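Local coordinates for hypothetical protein PH1566 (PDB 2E3U), which probably binds RNA through its paired KH domains as a preribosomal RNA processing factor of the Dim2p family, at residues V76-T81 against L88-A93. Residues are numbered along the deposited sequence; the frame is centred on the assembly and turned at random.
Sequences VWITST and LAVWKA
Ile78 reaches from the central strand of the sheet to the helix that packs over it, and its branch methyl CG2 makes the touching. CB leaves the strand toward helix 87-101 and divides. CG2 of Ile78, anti to the backbone N, meets the methyl of Ala93 at a slant, 3.6 Å from Ala93 CB. Ile78 CG2 also lies 3.7 Å from the carbonyl O of Val90, a van der Waals contact. Val90 CG1 is 4.0 Å from Ile78 CG2, so one methyl touches two residues three positions apart, on the same side of the helix. The CG1-CD1 arm of Ile78 leads off from Val90, and beyond 88-93 the Ile78 side chain also touches Arg94 of the same helix.

Val90 answers with both of its methyls. Val90 CG1, anti to its own backbone N (chi1 178°), rests 3.8 Å from Ile78 O. Val90 CG2 lies 3.7 Å from Ser80 CB. Ser80 therefore contributes its methylene carbon to the apolar layer. No hydrogen bond crosses between the two segments; the join is aliphatic packing, and Ile78, Val90 and Ala93 are buried in the protein.

The short axes of strand 76-80 and helix 88-93 pass 8.2 Å apart and run close to antiparallel (159°), as the chain turns back between them. Strand 75-80 is the middle one of three antiparallel strands, bonded through its backbone to 35-39 and 65-69. Thr65 of strand 65-69 also touches Ile78, Val90 and Ala93, and Glu36 of strand 35-39 touches Val90. Helix 87-101 thus covers one face of the sheet across all three strands, the last strand followed by the last helix of a type I KH fold.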
ATOM      1  N   VAL A  76     -14.204  -4.160  -6.447  1.00 17.55           N
ATOM      2  CA  VAL A  76     -13.400  -5.300  -6.904  1.00 14.59           C
ATOM      3  C   VAL A  76     -13.653  -6.539  -6.070  1.00 14.79           C
ATOM      4  O   VAL A  76     -13.662  -6.478  -4.843  1.00 13.46           O
ATOM      5  CB  VAL A  76     -11.863  -5.000  -6.932  1.00 14.91           C
ATOM      6  CG1 VAL A  76     -11.082  -6.119  -7.674  1.00  9.30           C
ATOM      7  CG2 VAL A  76     -11.561  -3.596  -7.563  1.00 11.13           C
ATOM      8  N   TRP A  77     -13.868  -7.657  -6.770  1.00 15.04           N
ATOM      9  CA  TRP A  77     -14.041  -8.977  -6.185  1.00 16.31           C
ATOM     10  C   TRP A  77     -12.815  -9.862  -6.464  1.00 16.84           C
ATOM     11  O   TRP A  77     -12.430 -10.055  -7.608  1.00 18.10           O
ATOM     12  CB  TRP A  77     -15.321  -9.656  -6.754  1.00 15.68           C
ATOM     13  CG  TRP A  77     -16.585  -8.971  -6.377  1.00 16.96           C
ATOM     14  CD1 TRP A  77     -17.408  -9.313  -5.352  1.00 16.20           C
ATOM     15  CD2 TRP A  77     -17.217  -7.835  -7.036  1.00 16.61           C
ATOM     16  NE1 TRP A  77     -18.474  -8.458  -5.300  1.00 15.18           N
ATOM     17  CE2 TRP A  77     -18.397  -7.554  -6.325  1.00 14.79           C
ATOM     18  CE3 TRP A  77     -16.891  -7.040  -8.154  1.00 16.57           C
ATOM     19  CZ2 TRP A  77     -19.270  -6.489  -6.673  1.00 16.48           C
ATOM     20  CZ3 TRP A  77     -17.762  -5.988  -8.516  1.00 16.43           C
ATOM     21  CH2 TRP A  77     -18.941  -5.727  -7.775  1.00 16.02           C
ATOM     22  N   ILE A  78     -12.226 -10.420  -5.414  1.00 17.86           N
ATOM     23  CA  ILE A  78     -11.132 -11.337  -5.545  1.00 18.18           C
ATOM     24  C   ILE A  78     -11.630 -12.717  -5.176  1.00 19.24           C
ATOM     25  O   ILE A  78     -12.004 -12.964  -4.034  1.00 19.37           O
ATOM     26  CB  ILE A  78      -9.889 -10.926  -4.699  1.00 18.10           C
ATOM     27  CG1 ILE A  78      -9.413  -9.510  -5.054  1.00 18.26           C
ATOM     28  CG2 ILE A  78      -8.744 -11.952  -4.896  1.00 16.06           C
ATOM     29  CD1 ILE A  78     -10.070  -8.337  -4.225  1.00 16.72           C
ATOM     30  N   THR A  79     -11.652 -13.614  -6.153  1.00 20.61           N
ATOM     31  CA  THR A  79     -12.226 -14.936  -5.939  1.00 22.18           C
ATOM     32  C   THR A  79     -11.216 -16.060  -6.183  1.00 22.35           C
ATOM     33  O   THR A  79     -10.329 -15.963  -7.040  1.00 21.73           O
ATOM     34  CB  THR A  79     -13.545 -15.165  -6.752  1.00 21.89           C
ATOM     35  OG1 THR A  79     -13.312 -14.873  -8.126  1.00 27.86           O
ATOM     36  CG2 THR A  79     -14.645 -14.246  -6.308  1.00 23.03           C
ATOM     37  N   SER A  80     -11.343 -17.136  -5.412  1.00 22.45           N
ATOM     38  CA  SER A  80     -10.403 -18.223  -5.575  1.00 23.24           C
ATOM     39  C   SER A  80     -10.854 -19.066  -6.770  1.00 23.26           C
ATOM     40  O   SER A  80     -11.997 -18.980  -7.173  1.00 23.07           O
ATOM     41  CB  SER A  80     -10.316 -19.048  -4.289  1.00 22.63           C
ATOM     42  OG  SER A  80     -11.523 -19.722  -4.075  1.00 21.53           O
ATOM     43  N   THR A  81      -9.930 -19.836  -7.342  1.00 24.33           N
ATOM     44  CA  THR A  81     -10.200 -20.777  -8.423  1.00 24.86           C
ATOM     45  C   THR A  81      -9.707 -22.177  -7.970  1.00 25.79           C
ATOM     46  O   THR A  81      -9.207 -22.337  -6.842  1.00 25.50           O
ATOM     47  CB  THR A  81      -9.472 -20.364  -9.707  1.00 24.92           C
ATOM     48  OG1 THR A  81      -8.066 -20.558  -9.537  1.00 25.96           O
ATOM     49  CG2 THR A  81      -9.721 -18.907 -10.058  1.00 24.70           C
ATOM     50  N   LEU A  88      -4.567 -17.589   1.892  1.00 15.83           N
ATOM     51  CA  LEU A  88      -3.672 -16.435   1.896  1.00 15.46           C
ATOM     52  C   LEU A  88      -3.422 -15.888   0.477  1.00 15.51           C
ATOM     53  O   LEU A  88      -3.153 -14.686   0.302  1.00 15.89           O
ATOM     54  CB  LEU A  88      -2.339 -16.807   2.570  1.00 15.98           C
ATOM     55  CG  LEU A  88      -1.196 -15.793   2.616  1.00 15.25           C
ATOM     56  CD1 LEU A  88      -1.559 -14.660   3.568  1.00 16.50           C
ATOM     57  CD2 LEU A  88       0.107 -16.480   3.119  1.00 14.93           C
ATOM     58  N   ALA A  89      -3.525 -16.757  -0.520  1.00 14.43           N
ATOM     59  CA  ALA A  89      -3.409 -16.308  -1.889  1.00 15.70           C
ATOM     60  C   ALA A  89      -4.465 -15.270  -2.260  1.00 15.10           C
ATOM     61  O   ALA A  89      -4.159 -14.292  -2.927  1.00 15.25           O
ATOM     62  CB  ALA A  89      -3.428 -17.498  -2.857  1.00 14.78           C
ATOM     63  N   VAL A  90      -5.694 -15.472  -1.792  1.00 16.14           N
ATOM     64  CA  VAL A  90      -6.786 -14.514  -1.988  1.00 16.21           C
ATOM     65  C   VAL A  90      -6.541 -13.207  -1.224  1.00 16.40           C
ATOM     66  O   VAL A  90      -6.734 -12.121  -1.771  1.00 16.07           O
ATOM     67  CB  VAL A  90      -8.132 -15.181  -1.562  1.00 16.98           C
ATOM     68  CG1 VAL A  90      -9.319 -14.251  -1.670  1.00 14.62           C
ATOM     69  CG2 VAL A  90      -8.389 -16.447  -2.407  1.00 17.85           C
ATOM     70  N   TRP A  91      -6.167 -13.313   0.061  1.00 16.55           N
ATOM     71  CA  TRP A  91      -5.870 -12.113   0.897  1.00 15.71           C
ATOM     72  C   TRP A  91      -4.755 -11.282   0.281  1.00 14.97           C
ATOM     73  O   TRP A  91      -4.812 -10.084   0.307  1.00 14.55           O
ATOM     74  CB  TRP A  91      -5.482 -12.489   2.355  1.00 14.85           C
ATOM     75  CG  TRP A  91      -6.469 -13.370   3.022  1.00 15.17           C
ATOM     76  CD1 TRP A  91      -7.825 -13.421   2.783  1.00 14.89           C
ATOM     77  CD2 TRP A  91      -6.206 -14.320   4.063  1.00 14.70           C
ATOM     78  NE1 TRP A  91      -8.415 -14.343   3.605  1.00 14.68           N
ATOM     79  CE2 TRP A  91      -7.453 -14.923   4.397  1.00 16.56           C
ATOM     80  CE3 TRP A  91      -5.045 -14.725   4.744  1.00 13.09           C
ATOM     81  CZ2 TRP A  91      -7.568 -15.942   5.376  1.00 14.65           C
ATOM     82  CZ3 TRP A  91      -5.145 -15.751   5.702  1.00 13.92           C
ATOM     83  CH2 TRP A  91      -6.403 -16.345   6.009  1.00 15.14           C
ATOM     84  N   LYS A  92      -3.755 -11.951  -0.295  1.00 14.85           N
ATOM     85  CA  LYS A  92      -2.631 -11.283  -0.889  1.00 14.99           C
ATOM     86  C   LYS A  92      -3.004 -10.572  -2.175  1.00 15.41           C
ATOM     87  O   LYS A  92      -2.549  -9.445  -2.421  1.00 15.40           O
ATOM     88  CB  LYS A  92      -1.472 -12.286  -1.101  1.00 15.15           C
ATOM     89  CG  LYS A  92      -0.584 -12.503   0.171  1.00 14.49           C
ATOM     90  CD  LYS A  92       0.592 -13.449  -0.164  1.00 15.74           C
ATOM     91  CE  LYS A  92       1.570 -13.619   0.987  1.00 16.56           C
ATOM     92  NZ  LYS A  92       1.944 -12.338   1.678  1.00 18.32           N
ATOM     93  N   ALA A  93      -3.811 -11.229  -3.013  1.00 15.19           N
ATOM     94  CA  ALA A  93      -4.358 -10.551  -4.181  1.00 15.53           C
ATOM     95  C   ALA A  93      -5.219  -9.358  -3.766  1.00 15.23           C
ATOM     96  O   ALA A  93      -5.150  -8.313  -4.387  1.00 14.89           O
ATOM     97  CB  ALA A  93      -5.164 -11.517  -5.083  1.00 14.67           C
TER